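Local coordinates for protein actibind (Aspergillus niger, PDB 3D3Z) that cleaves RNA as a secreted ribonuclease of the T2 family, probably without strict base specificity but with a preference for adenylic acid, at residues R70-Q82 and Y130-Q142. Numbering follows the deposited sequence.
Sequences REYSNITSILEAQ and YYAQEEVGDFFQQ. With NAG (2-acetamido-2-deoxy-beta-D-glucopyranose), chain B; NAG (2-acetamido-2-deoxy-beta-D-glucopyranose), chain C; NAG (2-acetamido-2-deoxy-beta-D-glucopyranose), chain D.
Ile75 wedges against Val136 and Phe140 where two helices of the RNase T2 fold, 75-81 and 134-142, cross almost perpendicularly (-94°) with axes 9.5 Å apart, a worked example of a glycine admitting a glutamine side chain. Ile75 splits its branches: CD1 touches Val136 CG1, while CG2 lies against Phe140 CE2 (3.7 Å). Leu79 CD2 packs on Gly137 CA, and this bare CA leaves room for the Gln82 amide oxygen, OE1 at 3.5 Å. The Phe140 side chain lies about 5 Å from that of Glu111, a predicted active-site residue. Polar groups are buried here too: Glu135 OE2 accepts a nearly straight hydrogen bond from Arg70 NH1, part of a salt bridge, on its anti lone pair.

Beneath the glycan on Asn74, buried Gln133, bent at chi2 (80°), lays CG over the face of the Tyr72 ring and turns NE2 back to donate to Tyr72 OH (3.0 Å) and to O7 of the second sugar (2.7 Å). The looser, open side holds partly exposed Tyr131, its ring edge beside the Gln82 amide, and exposed Ala132, whose O shares a water with Gln82 NE2; that nitrogen also donates to Gln133 O at 2.8 Å, from above the carbonyl plane.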
loop_
_atom_site.group_PDB
_atom_site.type_symbol
_atom_site.label_atom_id
_atom_site.label_comp_id
_atom_site.label_asym_id
_atom_site.label_seq_id
_atom_site.Cartn_x
_atom_site.Cartn_y
_atom_site.Cartn_z
ATOM N N ARG A 70 -5.288 16.358 -12.061
ATOM C CA ARG A 70 -6.015 15.497 -11.183
ATOM C C ARG A 70 -5.377 15.431 -9.796
ATOM O O ARG A 70 -5.491 14.446 -9.167
ATOM C CB ARG A 70 -6.180 14.072 -11.760
ATOM C CG ARG A 70 -7.160 13.984 -12.963
ATOM C CD ARG A 70 -7.432 12.571 -13.366
ATOM N NE ARG A 70 -6.213 11.890 -13.690
ATOM C CZ ARG A 70 -5.801 10.745 -13.167
ATOM N NH1 ARG A 70 -6.530 10.059 -12.303
ATOM N NH2 ARG A 70 -4.644 10.278 -13.579
ATOM N N GLU A 71 -4.722 16.493 -9.380
ATOM C CA GLU A 71 -4.220 16.641 -8.011
ATOM C C GLU A 71 -5.179 17.469 -7.190
ATOM O O GLU A 71 -5.751 18.432 -7.671
ATOM C CB GLU A 71 -2.839 17.282 -8.000
ATOM C CG GLU A 71 -1.738 16.385 -8.505
ATOM C CD GLU A 71 -0.401 17.121 -8.467
ATOM O OE1 GLU A 71 -0.286 18.073 -7.681
ATOM O OE2 GLU A 71 0.497 16.803 -9.251
ATOM N N TYR A 72 -5.391 17.051 -5.946
ATOM C CA TYR A 72 -6.447 17.572 -5.119
ATOM C C TYR A 72 -5.933 17.925 -3.751
ATOM O O TYR A 72 -4.919 17.376 -3.279
ATOM C CB TYR A 72 -7.581 16.533 -5.006
ATOM C CG TYR A 72 -8.162 16.249 -6.381
ATOM C CD1 TYR A 72 -8.851 17.252 -7.069
ATOM C CD2 TYR A 72 -7.993 15.028 -7.003
ATOM C CE1 TYR A 72 -9.367 17.043 -8.333
ATOM C CE2 TYR A 72 -8.502 14.801 -8.281
ATOM C CZ TYR A 72 -9.187 15.822 -8.938
ATOM O OH TYR A 72 -9.690 15.608 -10.208
ATOM N N SER A 73 -6.641 18.861 -3.143
ATOM C CA SER A 73 -6.384 19.279 -1.778
ATOM C C SER A 73 -7.634 19.145 -0.942
ATOM O O SER A 73 -7.824 19.846 0.047
ATOM C CB SER A 73 -5.824 20.709 -1.778
ATOM O OG SER A 73 -6.798 21.644 -2.216
ATOM N N ASN A 74 -8.499 18.220 -1.330
ATOM C CA ASN A 74 -9.748 18.013 -0.647
ATOM C C ASN A 74 -10.223 16.580 -0.612
ATOM O O ASN A 74 -11.418 16.298 -0.840
ATOM C CB ASN A 74 -10.838 18.895 -1.275
ATOM C CG ASN A 74 -11.101 18.553 -2.758
ATOM O OD1 ASN A 74 -10.324 17.836 -3.420
ATOM N ND2 ASN A 74 -12.252 19.017 -3.247
ATOM N N ILE A 75 -9.308 15.659 -0.307
ATOM C CA ILE A 75 -9.658 14.234 -0.286
ATOM C C ILE A 75 -10.802 13.889 0.616
ATOM O O ILE A 75 -11.687 13.104 0.229
ATOM C CB ILE A 75 -8.381 13.343 0.078
ATOM C CG1 ILE A 75 -7.239 13.514 -0.940
ATOM C CG2 ILE A 75 -8.779 11.881 0.281
ATOM C CD1 ILE A 75 -7.545 13.231 -2.447
ATOM N N THR A 76 -10.800 14.442 1.837
ATOM C CA THR A 76 -11.830 14.156 2.813
ATOM C C THR A 76 -13.234 14.563 2.252
ATOM O O THR A 76 -14.223 13.862 2.353
ATOM C CB THR A 76 -11.514 14.929 4.109
ATOM O OG1 THR A 76 -10.301 14.393 4.649
ATOM C CG2 THR A 76 -12.650 14.786 5.158
ATOM N N SER A 77 -13.299 15.748 1.677
ATOM C CA SER A 77 -14.517 16.189 1.004
ATOM C C SER A 77 -14.938 15.337 -0.190
ATOM O O SER A 77 -16.138 15.119 -0.385
ATOM C CB SER A 77 -14.324 17.605 0.509
ATOM O OG SER A 77 -14.147 18.439 1.646
ATOM N N ILE A 78 -13.969 14.832 -0.952
ATOM C CA ILE A 78 -14.278 13.981 -2.103
ATOM C C ILE A 78 -14.917 12.692 -1.594
ATOM O O ILE A 78 -15.971 12.262 -2.091
ATOM C CB ILE A 78 -13.048 13.699 -2.936
ATOM C CG1 ILE A 78 -12.610 14.950 -3.716
ATOM C CG2 ILE A 78 -13.328 12.584 -3.855
ATOM C CD1 ILE A 78 -11.269 14.906 -4.294
ATOM N N LEU A 79 -14.332 12.114 -0.546
ATOM C CA LEU A 79 -14.869 10.879 0.016
ATOM C C LEU A 79 -16.259 11.083 0.618
ATOM O O LEU A 79 -17.138 10.233 0.446
ATOM C CB LEU A 79 -13.943 10.264 1.097
ATOM C CG LEU A 79 -12.552 9.790 0.551
ATOM C CD1 LEU A 79 -11.614 9.244 1.693
ATOM C CD2 LEU A 79 -12.592 8.784 -0.586
ATOM N N GLU A 80 -16.445 12.183 1.334
ATOM C CA GLU A 80 -17.752 12.503 1.904
ATOM C C GLU A 80 -18.826 12.692 0.844
ATOM O O GLU A 80 -19.888 12.136 0.955
ATOM C CB GLU A 80 -17.669 13.750 2.743
ATOM C CG GLU A 80 -16.943 13.489 4.090
ATOM C CD GLU A 80 -16.467 14.735 4.813
ATOM O OE1 GLU A 80 -16.281 15.818 4.172
ATOM O OE2 GLU A 80 -16.232 14.615 6.044
ATOM N N ALA A 81 -18.514 13.459 -0.189
ATOM C CA ALA A 81 -19.419 13.659 -1.322
ATOM C C ALA A 81 -19.820 12.359 -2.018
ATOM O O ALA A 81 -20.928 12.240 -2.521
ATOM C CB ALA A 81 -18.811 14.644 -2.284
ATOM N N GLN A 82 -18.966 11.338 -1.972
ATOM C CA GLN A 82 -19.239 10.063 -2.593
ATOM C C GLN A 82 -19.868 9.090 -1.630
ATOM O O GLN A 82 -20.047 7.926 -1.975
ATOM C CB GLN A 82 -17.964 9.491 -3.222
ATOM C CG GLN A 82 -17.409 10.382 -4.292
ATOM C CD GLN A 82 -16.056 9.967 -4.852
ATOM O OE1 GLN A 82 -15.538 8.896 -4.560
ATOM N NE2 GLN A 82 -15.461 10.845 -5.643
ATOM N N TYR A 130 -18.587 7.767 -15.836
ATOM C CA TYR A 130 -17.632 8.403 -14.914
ATOM C C TYR A 130 -18.307 9.595 -14.280
ATOM O O TYR A 130 -18.980 10.355 -14.975
ATOM C CB TYR A 130 -16.416 8.918 -15.673
ATOM C CG TYR A 130 -15.438 9.685 -14.798
ATOM C CD1 TYR A 130 -14.600 9.004 -13.902
ATOM C CD2 TYR A 130 -15.316 11.089 -14.875
ATOM C CE1 TYR A 130 -13.673 9.697 -13.111
ATOM C CE2 TYR A 130 -14.384 11.783 -14.096
ATOM C CZ TYR A 130 -13.570 11.078 -13.204
ATOM O OH TYR A 130 -12.697 11.798 -12.410
ATOM N N TYR A 131 -18.136 9.771 -12.975
ATOM C CA TYR A 131 -18.451 11.062 -12.345
ATOM C C TYR A 131 -17.193 11.704 -11.739
ATOM O O TYR A 131 -16.277 11.014 -11.350
ATOM C CB TYR A 131 -19.563 10.915 -11.298
ATOM C CG TYR A 131 -19.203 10.112 -10.084
ATOM C CD1 TYR A 131 -18.461 10.686 -9.035
ATOM C CD2 TYR A 131 -19.589 8.787 -9.959
ATOM C CE1 TYR A 131 -18.097 9.938 -7.917
ATOM C CE2 TYR A 131 -19.250 8.066 -8.870
ATOM C CZ TYR A 131 -18.487 8.629 -7.862
ATOM O OH TYR A 131 -18.170 7.897 -6.770
ATOM N N ALA A 132 -17.150 13.030 -11.712
ATOM C CA ALA A 132 -15.992 13.780 -11.219
ATOM C C ALA A 132 -15.339 13.158 -9.937
ATOM O O ALA A 132 -16.002 12.988 -8.882
ATOM C CB ALA A 132 -16.376 15.237 -10.957
ATOM N N GLN A 133 -14.060 12.813 -10.061
ATOM C CA GLN A 133 -13.215 12.256 -8.963
ATOM C C GLN A 133 -13.630 10.878 -8.467
ATOM O O GLN A 133 -13.205 10.450 -7.330
ATOM C CB GLN A 133 -13.111 13.233 -7.781
ATOM C CG GLN A 133 -12.354 14.550 -8.036
ATOM C CD GLN A 133 -13.149 15.630 -8.761
ATOM O OE1 GLN A 133 -14.291 15.895 -8.425
ATOM N NE2 GLN A 133 -12.565 16.201 -9.791
ATOM N N GLU A 134 -14.397 10.152 -9.306
ATOM C CA GLU A 134 -14.810 8.800 -8.946
ATOM C C GLU A 134 -13.570 7.947 -8.679
ATOM O O GLU A 134 -13.566 7.145 -7.732
ATOM C CB GLU A 134 -15.650 8.084 -10.027
ATOM C CG GLU A 134 -16.085 6.716 -9.636
ATOM C CD GLU A 134 -17.061 6.095 -10.644
ATOM O OE1 GLU A 134 -17.327 6.739 -11.708
ATOM O OE2 GLU A 134 -17.494 4.964 -10.340
ATOM N N GLU A 135 -12.554 8.110 -9.524
ATOM C CA GLU A 135 -11.327 7.295 -9.404
ATOM C C GLU A 135 -10.480 7.547 -8.138
ATOM O O GLU A 135 -9.713 6.666 -7.721
ATOM C CB GLU A 135 -10.471 7.382 -10.670
ATOM C CG GLU A 135 -9.455 8.558 -10.843
ATOM C CD GLU A 135 -10.073 9.906 -11.046
ATOM O OE1 GLU A 135 -11.332 10.024 -10.907
ATOM O OE2 GLU A 135 -9.317 10.867 -11.392
ATOM N N VAL A 136 -10.631 8.741 -7.557
ATOM C CA VAL A 136 -9.988 9.106 -6.295
ATOM C C VAL A 136 -10.562 8.239 -5.183
ATOM O O VAL A 136 -9.831 7.595 -4.488
ATOM C CB VAL A 136 -10.103 10.614 -6.016
ATOM C CG1 VAL A 136 -9.440 11.009 -4.651
ATOM C CG2 VAL A 136 -9.444 11.345 -7.115
ATOM N N GLY A 137 -11.880 8.198 -5.046
ATOM C CA GLY A 137 -12.486 7.362 -4.025
ATOM C C GLY A 137 -12.234 5.875 -4.222
ATOM O O GLY A 137 -12.018 5.137 -3.232
ATOM N N ASP A 138 -12.302 5.423 -5.479
ATOM C CA ASP A 138 -12.064 4.024 -5.784
ATOM C C ASP A 138 -10.625 3.600 -5.386
ATOM O O ASP A 138 -10.406 2.447 -4.956
ATOM C CB ASP A 138 -12.267 3.715 -7.260
ATOM C CG ASP A 138 -13.755 3.629 -7.673
ATOM O OD1 ASP A 138 -14.681 3.647 -6.821
ATOM O OD2 ASP A 138 -13.917 3.507 -8.893
ATOM N N PHE A 139 -9.666 4.499 -5.608
ATOM C CA PHE A 139 -8.258 4.295 -5.259
ATOM C C PHE A 139 -8.125 4.053 -3.743
ATOM O O PHE A 139 -7.649 2.991 -3.316
ATOM C CB PHE A 139 -7.392 5.454 -5.758
ATOM C CG PHE A 139 -6.013 5.524 -5.065
ATOM C CD1 PHE A 139 -4.928 4.806 -5.558
ATOM C CD2 PHE A 139 -5.840 6.256 -3.925
ATOM C CE1 PHE A 139 -3.703 4.862 -4.925
ATOM C CE2 PHE A 139 -4.595 6.349 -3.295
ATOM C CZ PHE A 139 -3.534 5.635 -3.817
ATOM N N PHE A 140 -8.678 4.933 -2.932
ATOM C CA PHE A 140 -8.634 4.795 -1.476
ATOM C C PHE A 140 -9.276 3.520 -1.025
ATOM O O PHE A 140 -8.645 2.757 -0.307
ATOM C CB PHE A 140 -9.210 6.014 -0.808
ATOM C CG PHE A 140 -8.260 7.165 -0.856
ATOM C CD1 PHE A 140 -7.175 7.206 0.024
ATOM C CD2 PHE A 140 -8.359 8.159 -1.805
ATOM C CE1 PHE A 140 -6.234 8.183 -0.028
ATOM C CE2 PHE A 140 -7.415 9.160 -1.856
ATOM C CZ PHE A 140 -6.345 9.176 -0.944
ATOM N N GLN A 141 -10.445 3.209 -1.585
ATOM C CA GLN A 141 -11.073 1.887 -1.380
ATOM C C GLN A 141 -10.175 0.689 -1.755
ATOM O O GLN A 141 -10.069 -0.243 -0.978
ATOM C CB GLN A 141 -12.456 1.775 -2.078
ATOM C CG GLN A 141 -13.228 0.521 -1.605
ATOM C CD GLN A 141 -13.574 0.520 -0.133
ATOM O OE1 GLN A 141 -14.345 1.357 0.328
ATOM N NE2 GLN A 141 -13.119 -0.498 0.590
ATOM N N GLN A 142 -9.526 0.742 -2.905
ATOM C CA GLN A 142 -8.662 -0.352 -3.408
ATOM C C GLN A 142 -7.461 -0.570 -2.450
ATOM O O GLN A 142 -7.144 -1.673 -2.091
ATOM C CB GLN A 142 -8.166 0.018 -4.803
ATOM C CG GLN A 142 -7.338 -1.051 -5.507
ATOM C CD GLN A 142 -8.033 -2.368 -5.674
ATOM O OE1 GLN A 142 -9.190 -2.416 -6.074
ATOM N NE2 GLN A 142 -7.334 -3.441 -5.382
HETATM C C1 NAG B . -12.456 18.945 -4.683
HETATM C C2 NAG B . -13.951 19.179 -5.013
HETATM C C3 NAG B . -14.141 19.155 -6.524
HETATM C C4 NAG B . -13.159 20.063 -7.211
HETATM C C5 NAG B . -11.726 19.703 -6.785
HETATM C C6 NAG B . -10.647 20.535 -7.476
HETATM C C7 NAG B . -15.522 18.319 -3.339
HETATM C C8 NAG B . -16.462 17.244 -2.868
HETATM N N2 NAG B . -14.800 18.146 -4.451
HETATM O O3 NAG B . -15.484 19.473 -6.853
HETATM O O4 NAG B . -13.383 19.850 -8.585
HETATM O O5 NAG B . -11.632 19.847 -5.375
HETATM O O6 NAG B . -10.903 21.906 -7.278
HETATM O O7 NAG B . -15.427 19.337 -2.660
HETATM C C1 NAG C . -24.090 10.336 -2.418
HETATM C C2 NAG C . -24.165 10.086 -3.929
HETATM C C3 NAG C . -24.892 11.223 -4.652
HETATM C C4 NAG C . -26.175 11.661 -3.916
HETATM C C5 NAG C . -25.964 11.748 -2.401
HETATM C C6 NAG C . -27.274 11.975 -1.654
HETATM C C7 NAG C . -22.409 8.587 -4.712
HETATM C C8 NAG C . -21.197 8.415 -5.575
HETATM N N2 NAG C . -22.843 9.821 -4.483
HETATM O O3 NAG C . -25.188 10.781 -5.963
HETATM O O4 NAG C . -26.626 12.927 -4.369
HETATM O O5 NAG C . -25.422 10.530 -1.958
HETATM O O6 NAG C . -28.046 10.792 -1.733
HETATM O O7 NAG C . -22.920 7.606 -4.209
HETATM C C1 NAG D . -13.600 21.088 -9.296
HETATM C C2 NAG D . -13.649 20.843 -10.790
HETATM C C3 NAG D . -13.973 22.129 -11.557
HETATM C C4 NAG D . -15.207 22.803 -10.965
HETATM C C5 NAG D . -14.929 22.986 -9.479
HETATM C C6 NAG D . -16.025 23.734 -8.730
HETATM C C7 NAG D . -12.240 19.032 -11.594
HETATM C C8 NAG D . -10.900 18.680 -12.128
HETATM N N2 NAG D . -12.373 20.307 -11.199
HETATM O O3 NAG D . -14.152 21.857 -12.938
HETATM O O4 NAG D . -15.451 24.056 -11.594
HETATM O O5 NAG D . -14.820 21.684 -8.932
HETATM O O6 NAG D . -17.178 22.931 -8.822
HETATM O O7 NAG D . -13.137 18.177 -11.542
HETATM O O HOH W 1 -10.320 13.231 -11.082
HETATM O O HOH W 2 -16.579 13.404 -6.059
#